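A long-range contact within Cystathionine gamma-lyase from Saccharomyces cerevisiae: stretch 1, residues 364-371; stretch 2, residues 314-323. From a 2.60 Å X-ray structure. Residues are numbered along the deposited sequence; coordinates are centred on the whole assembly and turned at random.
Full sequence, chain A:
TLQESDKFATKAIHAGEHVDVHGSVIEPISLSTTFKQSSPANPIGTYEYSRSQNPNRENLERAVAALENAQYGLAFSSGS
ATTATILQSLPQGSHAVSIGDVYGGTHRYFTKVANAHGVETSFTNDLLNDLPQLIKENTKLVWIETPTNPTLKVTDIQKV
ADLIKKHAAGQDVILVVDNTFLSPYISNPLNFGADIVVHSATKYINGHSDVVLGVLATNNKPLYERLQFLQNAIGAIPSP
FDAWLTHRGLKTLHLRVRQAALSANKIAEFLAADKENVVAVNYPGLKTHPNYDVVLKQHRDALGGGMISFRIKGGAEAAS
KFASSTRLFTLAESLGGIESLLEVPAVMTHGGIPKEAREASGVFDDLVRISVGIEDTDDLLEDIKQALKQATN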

# COMPACT_ATOMS: atom_id res chain seq x y z
N PHE A 364 26.68 21.19 -22.78
CA PHE A 364 26.35 21.83 -24.04
C PHE A 364 24.85 22.00 -24.27
O PHE A 364 24.04 21.12 -23.96
CB PHE A 364 26.97 21.05 -25.20
CG PHE A 364 28.45 21.31 -25.39
CD1 PHE A 364 29.27 20.33 -25.94
CD2 PHE A 364 29.01 22.53 -25.04
CE1 PHE A 364 30.62 20.57 -26.14
CE2 PHE A 364 30.35 22.77 -25.23
CZ PHE A 364 31.16 21.79 -25.78
N ASP A 365 24.49 23.13 -24.85
CA ASP A 365 23.11 23.47 -25.14
C ASP A 365 22.48 22.57 -26.18
O ASP A 365 21.26 22.46 -26.24
CB ASP A 365 23.05 24.92 -25.63
CG ASP A 365 21.65 25.50 -25.61
OD1 ASP A 365 20.75 24.90 -26.23
OD2 ASP A 365 21.47 26.56 -24.97
N ASP A 366 23.29 21.94 -27.02
CA ASP A 366 22.75 21.05 -28.05
C ASP A 366 22.99 19.59 -27.70
O ASP A 366 23.10 18.74 -28.57
CB ASP A 366 23.33 21.39 -29.45
CG ASP A 366 24.87 21.31 -29.52
OD1 ASP A 366 25.54 21.76 -28.58
OD2 ASP A 366 25.41 20.80 -30.53
N LEU A 367 23.02 19.31 -26.40
CA LEU A 367 23.25 17.96 -25.88
C LEU A 367 22.01 17.21 -25.40
O LEU A 367 21.26 17.69 -24.55
CB LEU A 367 24.20 18.05 -24.70
CG LEU A 367 24.52 16.74 -24.02
CD1 LEU A 367 25.77 16.14 -24.67
CD2 LEU A 367 24.73 16.99 -22.54
N VAL A 368 21.80 16.01 -25.92
CA VAL A 368 20.67 15.19 -25.51
C VAL A 368 21.17 14.06 -24.60
O VAL A 368 22.10 13.31 -24.94
CB VAL A 368 19.94 14.56 -26.72
CG1 VAL A 368 18.96 13.50 -26.25
CG2 VAL A 368 19.20 15.63 -27.49
N ARG A 369 20.56 13.94 -23.42
CA ARG A 369 20.92 12.90 -22.47
C ARG A 369 19.78 11.88 -22.36
O ARG A 369 18.62 12.25 -22.13
CB ARG A 369 21.20 13.52 -21.13
CG ARG A 369 21.21 12.57 -19.96
CD ARG A 369 21.50 13.38 -18.75
NE ARG A 369 20.99 12.89 -17.47
CZ ARG A 369 19.72 12.58 -17.22
NH1 ARG A 369 18.80 12.67 -18.18
NH2 ARG A 369 19.37 12.26 -15.99
N ILE A 370 20.12 10.61 -22.54
CA ILE A 370 19.13 9.54 -22.48
C ILE A 370 19.40 8.42 -21.47
O ILE A 370 20.53 7.96 -21.28
CB ILE A 370 18.88 8.92 -23.87
CG1 ILE A 370 20.18 8.40 -24.46
CG2 ILE A 370 18.36 9.98 -24.81
CD1 ILE A 370 20.02 7.93 -25.88
N SER A 371 18.32 8.02 -20.82
CA SER A 371 18.26 6.98 -19.80
C SER A 371 17.65 5.72 -20.44
O SER A 371 16.42 5.59 -20.54
CB SER A 371 17.36 7.50 -18.66
OG SER A 371 17.38 6.68 -17.53
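Stretch 2 (314-323) GGAEAASKFA

Stretch 2 enters as an extended loop at Gly314 and Gly315 and then coils into a helix that runs through Ala323 and onward, held by i to i+4 backbone bonds such as Ser320 N to Ala316 O (2.9 Å) and Phe322 N to Ala318 O (2.9 Å). It packs on a strand, Leu367 to Ser371, that follows a type I turn from Phe364 to Leu367. Helix and strand run in nearly the same direction, their axes 23° apart and 8.2 Å at closest approach; the backbones come nearest at the turn, where Asp366 CA lies 4.7 Å from Ala316 CA.

Apolar packing follows the strand's alternation: Val368 and Ile370 point toward the helix, Leu367 and Arg369 away. Val368 packs against two residues about one helical turn apart, with CG2 3.6 Å from Ala319 CB and CG1 3.6 Å from Phe322 CD2. Ile370 CG2 meets the edge of the Phe322 ring, 4.3 Å from CE2.

Around the turn the contacts are van der Waals. Asp366 CB rests 3.8 Å from both Gly315 CA and Ala316 N, and Asp365 OD1 reaches to 3.4 Å from Ala316 CB. Asp366 OD2 and Gly314 O, both acceptors, approach to 3.4 Å without bonding. No hydrogen bond joins the stretches, which together bury 332 Å².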

# COMPACT_ATOMS: atom_id res chain seq x y z
N GLY A 314 23.28 19.33 -35.18
CA GLY A 314 22.54 20.57 -35.31
C GLY A 314 22.65 21.37 -34.02
O GLY A 314 23.72 21.37 -33.37
N GLY A 315 21.55 22.03 -33.65
CA GLY A 315 21.52 22.83 -32.44
C GLY A 315 20.19 22.80 -31.70
O GLY A 315 19.19 22.30 -32.22
N ALA A 316 20.20 23.32 -30.48
CA ALA A 316 19.04 23.40 -29.58
C ALA A 316 17.69 22.92 -30.09
O ALA A 316 16.95 22.28 -29.34
CB ALA A 316 18.91 24.82 -29.06
N GLU A 317 17.33 23.27 -31.32
CA GLU A 317 16.06 22.80 -31.88
C GLU A 317 16.16 21.29 -32.09
O GLU A 317 15.42 20.51 -31.49
CB GLU A 317 15.80 23.44 -33.23
CG GLU A 317 16.08 24.91 -33.29
CD GLU A 317 15.26 25.66 -32.30
OE1 GLU A 317 14.02 25.60 -32.40
OE2 GLU A 317 15.87 26.31 -31.42
N ALA A 318 17.09 20.89 -32.95
CA ALA A 318 17.28 19.49 -33.22
C ALA A 318 17.16 18.65 -31.94
O ALA A 318 16.62 17.55 -31.97
CB ALA A 318 18.64 19.28 -33.87
N ALA A 319 17.66 19.18 -30.83
CA ALA A 319 17.62 18.47 -29.55
C ALA A 319 16.24 18.52 -28.95
O ALA A 319 15.64 17.49 -28.64
CB ALA A 319 18.63 19.06 -28.58
N SER A 320 15.72 19.72 -28.75
CA SER A 320 14.38 19.84 -28.20
C SER A 320 13.47 18.97 -29.08
O SER A 320 12.55 18.32 -28.59
CB SER A 320 13.93 21.29 -28.24
OG SER A 320 12.97 21.54 -27.24
N LYS A 321 13.74 18.96 -30.38
CA LYS A 321 12.98 18.19 -31.35
C LYS A 321 13.07 16.70 -31.00
O LYS A 321 12.06 16.05 -30.75
CB LYS A 321 13.55 18.42 -32.74
CG LYS A 321 12.86 17.67 -33.85
CD LYS A 321 11.55 18.33 -34.20
CE LYS A 321 11.05 17.85 -35.54
NZ LYS A 321 10.04 18.80 -36.07
N PHE A 322 14.30 16.18 -31.01
CA PHE A 322 14.58 14.80 -30.67
C PHE A 322 13.84 14.44 -29.40
O PHE A 322 13.10 13.48 -29.34
CB PHE A 322 16.08 14.64 -30.43
CG PHE A 322 16.51 13.23 -30.18
CD1 PHE A 322 16.78 12.39 -31.23
CD2 PHE A 322 16.66 12.76 -28.88
CE1 PHE A 322 17.19 11.09 -31.00
CE2 PHE A 322 17.07 11.46 -28.65
CZ PHE A 322 17.34 10.63 -29.72
N ALA A 323 14.03 15.24 -28.36
CA ALA A 323 13.39 14.98 -27.10
C ALA A 323 11.88 14.79 -27.19
O ALA A 323 11.25 14.41 -26.21
CB ALA A 323 13.72 16.10 -26.14